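PDB 7BYV: galactan 1,3-beta-galactosidase from Phanerochaete chrysosporium, which probably removes galactose units from the ends of beta-1,3-linked galactan chains, as a family 43 glycoside hydrolase that also carries a carbohydrate-binding module. Local coordinates for residues Q1-S6 against A288-V293; T17-G22 against D38-S43. The protein carries 1 engineered substitution. All coordinates share one frame; numbering follows the deposited sequence. Where two conformers were deposited one is given.

In the fold
Contact 1 pairs strand 4-5 with strand 290-294 in a small three-stranded sheet, completed by strand 299-302, that meets both the catalytic propeller and the carbohydrate-binding module. Contact 2 lies in the first propeller blade, where the loop entering strand 23-28 meets the loop leaving strand 31-37, near the bound galactose. The two contacts share no strand: their centres are 21 Å apart and their nearest atoms about 10 Å. Along the chain, residues 1-6 come first, then both segments of contact 2, and finally 288-293. Contact 1 therefore brings the start of the chain back to a strand that follows the propeller blades, whereas contact 2 is a local closure beside the active site.

Contact 1: residues Q1-S6 against A288-V293; sequences QNQIVS and ADVWSV. With NAG (2-acetamido-2-deoxy-beta-D-glucopyranose), chain D.
I4 and W291 form an antiparallel hydrogen-bonded pair, with I4 N giving a nearly straight bond of 2.7 Å to W291 O and W291 N returning a longer, more bent one of 3.2 Å to I4 O. The pair makes strand 4-5 an edge of a three-stranded antiparallel sheet beside the family 43 five-bladed beta-propeller. Both side chains share one face of this sheet. I4 CD1 sits over the six-membered ring of W291, 3.5 Å from its centroid and only 8° off the normal, a CH-pi contact, while CG2 lies past the indole rim on the same side, 3.3 Å from NE1. W291 meets both branches because its CG stands between the backbone N and the carbonyl carbon (chi1 62°), which swings the broad indole back toward strand 4-5. Its NE1 is bonded to W273 O, so the buried ring keeps a polar partner. V293 CG1 closes on the isoleucine, 3.6 Å from I4 CD1. Through V290 the contact has a second apolar patch: its CG1 meets Q3 CG at 3.5 Å, and W355 of the carbohydrate-binding module touches V290, Q3 and V5. Beta-branched valines suit a strand and give V290 and V5 compact apolar sides for this face. In one of two conformers, hence with some doubt, N2 ND2 donates to O5 of the NAG, which D56 also bonds. D289 CB points away from residues 1-6, its buried carboxylate bonded to Y359, S395 and Y428 of the module. Its backbone O faces them, and one water donates to both D289 O, at 2.6 Å, and S6 O, at 2.8 Å.

Contact 2: residues T17-G22 against D38-S43; sequences TIQAHG and DKSHNS
Q19 reaches across to the backbone of K39, its OE1 accepting K39 N at 3.0 Å. The acceptor joins two loops of the first blade of the five-bladed propeller, and the loop it meets is shaped by an Asx turn at D38 running into a type I beta turn from K39 to N42. The glutamine curls to get there: CG lies beside the backbone N, and a second bend (chi2 -85°) folds the amide toward the turn. On the other face of that amide H21 NE2 donates to the same OE1 at 3.2 Å, well above the carbonyl plane (60° out of it). From the histidine's side the bond is in plane, OE1 sitting at the edge of the imidazole. A leucine in place of Q19 would probably leave K39 N and H21 NE2 without their shared acceptor and the histidine ring freer to turn. A glutamine suits this buried place because it is long enough to span the gap and carries no charge. The ring of Y271 meets that of H21 with the planes at about 15°, which probably limits its rotation, and H21 CD2 packs against K39 CB at 3.7 Å. The aliphatic stem of the lysine lies obliquely against the imidazole, while its NZ goes on to a salt bridge with E37, not far from galactose-binding E82. D38 builds the Asx turn with CG anti to the backbone N. Its OD2 takes S40 N nearly along the C-O bond and, on the syn lone pair, S40 OG at 2.7 Å; OD1 makes a salt bridge with R62. The following turn is closed by N42 N bonding to K39 O at 2.8 Å.

Contact 1: residues Q1-S6 against A288-V293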
loop_
_atom_site.group_PDB
_atom_site.type_symbol
_atom_site.label_atom_id
_atom_site.label_comp_id
_atom_site.label_asym_id
_atom_site.label_seq_id
_atom_site.Cartn_x
_atom_site.Cartn_y
_atom_site.Cartn_z
ATOM N N GLN A 1 -15.507 -3.372 -15.335
ATOM C CA GLN A 1 -14.470 -4.332 -15.710
ATOM C C GLN A 1 -13.281 -4.222 -14.754
ATOM O O GLN A 1 -12.627 -5.223 -14.441
ATOM C CB GLN A 1 -14.021 -4.096 -17.170
ATOM C CG GLN A 1 -12.651 -4.707 -17.565
ATOM C CD GLN A 1 -11.452 -3.780 -17.275
ATOM O OE1 GLN A 1 -11.602 -2.555 -17.193
ATOM N NE2 GLN A 1 -10.260 -4.372 -17.112
ATOM N N ASN A 2 -12.958 -2.999 -14.346
ATOM C CA ASN A 2 -11.620 -2.787 -13.827
ATOM C C ASN A 2 -11.454 -3.396 -12.439
ATOM O O ASN A 2 -12.403 -3.605 -11.675
ATOM C CB ASN A 2 -11.255 -1.304 -13.806
ATOM C CG ASN A 2 -10.040 -0.998 -14.665
ATOM O OD1 ASN A 2 -9.133 -1.818 -14.778
ATOM N ND2 ASN A 2 -10.018 0.183 -15.272
ATOM N N GLN A 3 -10.192 -3.638 -12.127
ATOM C CA GLN A 3 -9.712 -4.523 -11.090
ATOM C C GLN A 3 -8.591 -3.863 -10.309
ATOM O O GLN A 3 -7.721 -3.203 -10.880
ATOM C CB GLN A 3 -9.247 -5.832 -11.710
ATOM C CG GLN A 3 -10.414 -6.740 -11.950
ATOM C CD GLN A 3 -10.268 -7.655 -13.129
ATOM O OE1 GLN A 3 -9.509 -7.385 -14.071
ATOM N NE2 GLN A 3 -11.009 -8.759 -13.092
ATOM N N ILE A 4 -8.637 -4.026 -8.994
ATOM C CA ILE A 4 -7.551 -3.606 -8.125
ATOM C C ILE A 4 -6.625 -4.808 -8.010
ATOM O O ILE A 4 -7.011 -5.846 -7.473
ATOM C CB ILE A 4 -8.070 -3.129 -6.761
ATOM C CG1 ILE A 4 -8.874 -1.842 -6.939
ATOM C CG2 ILE A 4 -6.922 -2.875 -5.797
ATOM C CD1 ILE A 4 -10.230 -1.879 -6.277
ATOM N N VAL A 5 -5.416 -4.671 -8.537
ATOM C CA VAL A 5 -4.478 -5.786 -8.704
ATOM C C VAL A 5 -3.203 -5.405 -7.954
ATOM O O VAL A 5 -2.297 -4.758 -8.493
ATOM C CB VAL A 5 -4.215 -6.090 -10.184
ATOM C CG1 VAL A 5 -3.280 -7.255 -10.354
ATOM C CG2 VAL A 5 -5.523 -6.367 -10.887
ATOM N N SER A 6 -3.127 -5.801 -6.686
ATOM C CA SER A 6 -2.047 -5.345 -5.819
ATOM C C SER A 6 -0.711 -5.958 -6.222
ATOM O O SER A 6 -0.579 -7.182 -6.348
ATOM C CB SER A 6 -2.368 -5.695 -4.375
ATOM O OG SER A 6 -3.509 -4.968 -3.965
ATOM N N ALA A 288 -7.023 -10.494 -1.526
ATOM C CA ALA A 288 -7.608 -10.598 -2.855
ATOM C C ALA A 288 -6.588 -10.093 -3.865
ATOM O O ALA A 288 -6.368 -8.882 -3.969
ATOM C CB ALA A 288 -8.904 -9.796 -2.940
ATOM N N ASP A 289 -5.959 -11.022 -4.603
ATOM C CA ASP A 289 -5.019 -10.608 -5.646
ATOM C C ASP A 289 -5.714 -9.736 -6.678
ATOM O O ASP A 289 -5.094 -8.831 -7.252
ATOM C CB ASP A 289 -4.389 -11.816 -6.364
ATOM C CG ASP A 289 -3.630 -12.750 -5.436
ATOM O OD1 ASP A 289 -2.934 -12.275 -4.506
ATOM O OD2 ASP A 289 -3.735 -13.977 -5.639
ATOM N N VAL A 290 -6.987 -10.013 -6.951
ATOM C CA VAL A 290 -7.757 -9.305 -7.962
ATOM C C VAL A 290 -9.142 -9.076 -7.388
ATOM O O VAL A 290 -9.793 -10.022 -6.930
ATOM C CB VAL A 290 -7.839 -10.091 -9.286
ATOM C CG1 VAL A 290 -8.815 -9.417 -10.256
ATOM C CG2 VAL A 290 -6.464 -10.240 -9.911
ATOM N N TRP A 291 -9.585 -7.826 -7.382
ATOM C CA TRP A 291 -10.887 -7.540 -6.805
ATOM C C TRP A 291 -11.431 -6.255 -7.406
ATOM O O TRP A 291 -10.714 -5.502 -8.067
ATOM C CB TRP A 291 -10.831 -7.474 -5.273
ATOM C CG TRP A 291 -9.963 -6.397 -4.661
ATOM C CD1 TRP A 291 -8.609 -6.423 -4.515
ATOM C CD2 TRP A 291 -10.404 -5.168 -4.056
ATOM N NE1 TRP A 291 -8.176 -5.283 -3.884
ATOM C CE2 TRP A 291 -9.260 -4.498 -3.591
ATOM C CE3 TRP A 291 -11.653 -4.561 -3.887
ATOM C CZ2 TRP A 291 -9.327 -3.257 -2.959
ATOM C CZ3 TRP A 291 -11.713 -3.328 -3.254
ATOM C CH2 TRP A 291 -10.560 -2.692 -2.800
ATOM N N SER A 292 -12.723 -6.048 -7.198
ATOM C CA SER A 292 -13.439 -4.928 -7.773
ATOM C C SER A 292 -14.195 -4.221 -6.662
ATOM O O SER A 292 -14.630 -4.849 -5.692
ATOM C CB SER A 292 -14.401 -5.392 -8.861
ATOM O OG SER A 292 -15.293 -6.364 -8.342
ATOM N N VAL A 293 -14.320 -2.903 -6.793
ATOM C CA VAL A 293 -15.037 -2.093 -5.818
ATOM C C VAL A 293 -16.131 -1.336 -6.553
ATOM O O VAL A 293 -15.900 -0.791 -7.643
ATOM C CB VAL A 293 -14.107 -1.127 -5.057
ATOM C CG1 VAL A 293 -13.367 -0.221 -6.005
ATOM C CG2 VAL A 293 -14.901 -0.294 -4.089
HETATM C C1 NAG D . -11.936 3.710 -16.653
HETATM C C2 NAG D . -12.298 3.471 -18.113
HETATM C C3 NAG D . -13.275 2.300 -18.242
HETATM C C4 NAG D . -14.204 2.203 -17.033
HETATM C C5 NAG D . -13.423 2.114 -15.719
HETATM C C6 NAG D . -13.452 0.727 -15.125
HETATM C C7 NAG D . -12.134 5.492 -19.489
HETATM C C8 NAG D . -12.856 6.689 -20.028
HETATM N N2 NAG D . -12.851 4.674 -18.714
HETATM O O3 NAG D . -12.538 1.091 -18.400
HETATM O O4 NAG D . -15.086 3.321 -16.980
HETATM O O5 NAG D . -12.044 2.473 -15.920
HETATM O O6 NAG D . -14.286 0.661 -13.976
HETATM O O7 NAG D . -10.954 5.270 -19.747
HETATM O O HOH W 1 -2.541 -9.081 -6.724
#

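Contact 2: residues T17-G22 against D38-S43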
loop_
_atom_site.group_PDB
_atom_site.type_symbol
_atom_site.label_atom_id
_atom_site.label_comp_id
_atom_site.label_asym_id
_atom_site.label_seq_id
_atom_site.Cartn_x
_atom_site.Cartn_y
_atom_site.Cartn_z
ATOM N N THR A 17 3.256 5.438 -15.123
ATOM C CA THR A 17 3.249 4.828 -13.799
ATOM C C THR A 17 2.739 5.828 -12.772
ATOM O O THR A 17 3.311 6.912 -12.619
ATOM C CB THR A 17 4.658 4.373 -13.407
ATOM O OG1 THR A 17 5.311 3.747 -14.517
ATOM C CG2 THR A 17 4.594 3.391 -12.254
ATOM N N ILE A 18 1.662 5.464 -12.069
ATOM C CA ILE A 18 1.182 6.291 -10.970
ATOM C C ILE A 18 2.300 6.497 -9.952
ATOM O O ILE A 18 3.064 5.575 -9.626
ATOM C CB ILE A 18 -0.055 5.655 -10.315
ATOM C CG1 ILE A 18 -1.143 5.430 -11.357
ATOM C CG2 ILE A 18 -0.568 6.519 -9.169
ATOM C CD1 ILE A 18 -2.462 4.980 -10.759
ATOM N N GLN A 19 2.410 7.724 -9.450
ATOM C CA GLN A 19 3.462 8.097 -8.517
ATOM C C GLN A 19 2.814 8.867 -7.368
ATOM O O GLN A 19 3.014 10.076 -7.213
ATOM C CB GLN A 19 4.545 8.908 -9.212
ATOM C CG GLN A 19 5.358 8.097 -10.190
ATOM C CD GLN A 19 6.486 7.360 -9.514
ATOM O OE1 GLN A 19 6.784 7.618 -8.345
ATOM N NE2 GLN A 19 7.131 6.439 -10.243
ATOM N N ALA A 20 2.037 8.138 -6.565
ATOM C CA ALA A 20 1.316 8.695 -5.430
ATOM C C ALA A 20 1.534 7.823 -4.183
ATOM O O ALA A 20 0.591 7.291 -3.594
ATOM C CB ALA A 20 -0.159 8.828 -5.782
ATOM N N HIS A 21 2.795 7.700 -3.761
ATOM C CA HIS A 21 3.146 6.881 -2.606
ATOM C C HIS A 21 2.890 7.628 -1.295
ATOM O O HIS A 21 2.960 8.861 -1.226
ATOM C CB HIS A 21 4.611 6.439 -2.680
ATOM C CG HIS A 21 5.022 5.952 -4.033
ATOM N ND1 HIS A 21 4.756 4.674 -4.479
ATOM C CD2 HIS A 21 5.666 6.577 -5.047
ATOM C CE1 HIS A 21 5.225 4.532 -5.705
ATOM N NE2 HIS A 21 5.783 5.672 -6.074
ATOM N N GLY A 22 2.596 6.865 -0.245
ATOM C CA GLY A 22 2.151 7.458 1.004
ATOM C C GLY A 22 0.721 7.953 0.951
ATOM O O GLY A 22 0.415 9.020 1.503
ATOM N N ASP A 38 5.606 11.985 -5.156
ATOM C CA ASP A 38 6.130 11.660 -6.471
ATOM C C ASP A 38 7.540 11.132 -6.278
ATOM O O ASP A 38 8.398 11.822 -5.721
ATOM C CB ASP A 38 6.109 12.898 -7.372
ATOM C CG ASP A 38 6.490 12.593 -8.826
ATOM O OD1 ASP A 38 5.943 13.272 -9.729
ATOM O OD2 ASP A 38 7.329 11.690 -9.066
ATOM N N LYS A 39 7.785 9.906 -6.718
ATOM C CA LYS A 39 9.093 9.302 -6.507
ATOM C C LYS A 39 9.767 8.901 -7.821
ATOM O O LYS A 39 10.710 8.094 -7.814
ATOM C CB LYS A 39 8.967 8.132 -5.527
ATOM C CG LYS A 39 8.673 8.630 -4.095
ATOM C CD LYS A 39 8.726 7.527 -3.050
ATOM C CE LYS A 39 9.643 7.898 -1.872
ATOM N NZ LYS A 39 9.237 9.143 -1.147
ATOM N N SER A 40 9.323 9.501 -8.940
ATOM C CA SER A 40 9.904 9.372 -10.277
ATOM C C SER A 40 11.423 9.343 -10.247
ATOM O O SER A 40 12.057 8.660 -11.056
ATOM C CB SER A 40 9.471 10.536 -11.175
ATOM O OG SER A 40 8.077 10.531 -11.443
ATOM N N HIS A 41 12.015 10.097 -9.328
ATOM C CA HIS A 41 13.454 10.307 -9.304
ATOM C C HIS A 41 14.199 9.261 -8.494
ATOM O O HIS A 41 15.427 9.367 -8.370
ATOM C CB HIS A 41 13.776 11.715 -8.770
ATOM C CG HIS A 41 13.141 12.035 -7.450
ATOM N ND1 HIS A 41 11.785 11.924 -7.222
ATOM C CD2 HIS A 41 13.683 12.478 -6.289
ATOM C CE1 HIS A 41 11.525 12.255 -5.970
ATOM N NE2 HIS A 41 12.657 12.609 -5.386
ATOM N N ASN A 42 13.491 8.262 -7.945
ATOM C CA ASN A 42 14.116 7.175 -7.193
ATOM C C ASN A 42 14.929 7.719 -6.020
ATOM O O ASN A 42 16.069 7.315 -5.782
ATOM C CB ASN A 42 14.991 6.299 -8.100
ATOM C CG ASN A 42 14.185 5.477 -9.082
ATOM O OD1 ASN A 42 13.641 4.435 -8.729
ATOM N ND2 ASN A 42 14.107 5.938 -10.325
ATOM N N SER A 43 14.334 8.660 -5.288
ATOM C CA SER A 43 14.979 9.242 -4.121
ATOM C C SER A 43 13.912 9.619 -3.102
ATOM O O SER A 43 12.749 9.854 -3.444
ATOM C CB SER A 43 15.830 10.459 -4.505
ATOM O OG SER A 43 15.842 11.455 -3.488
#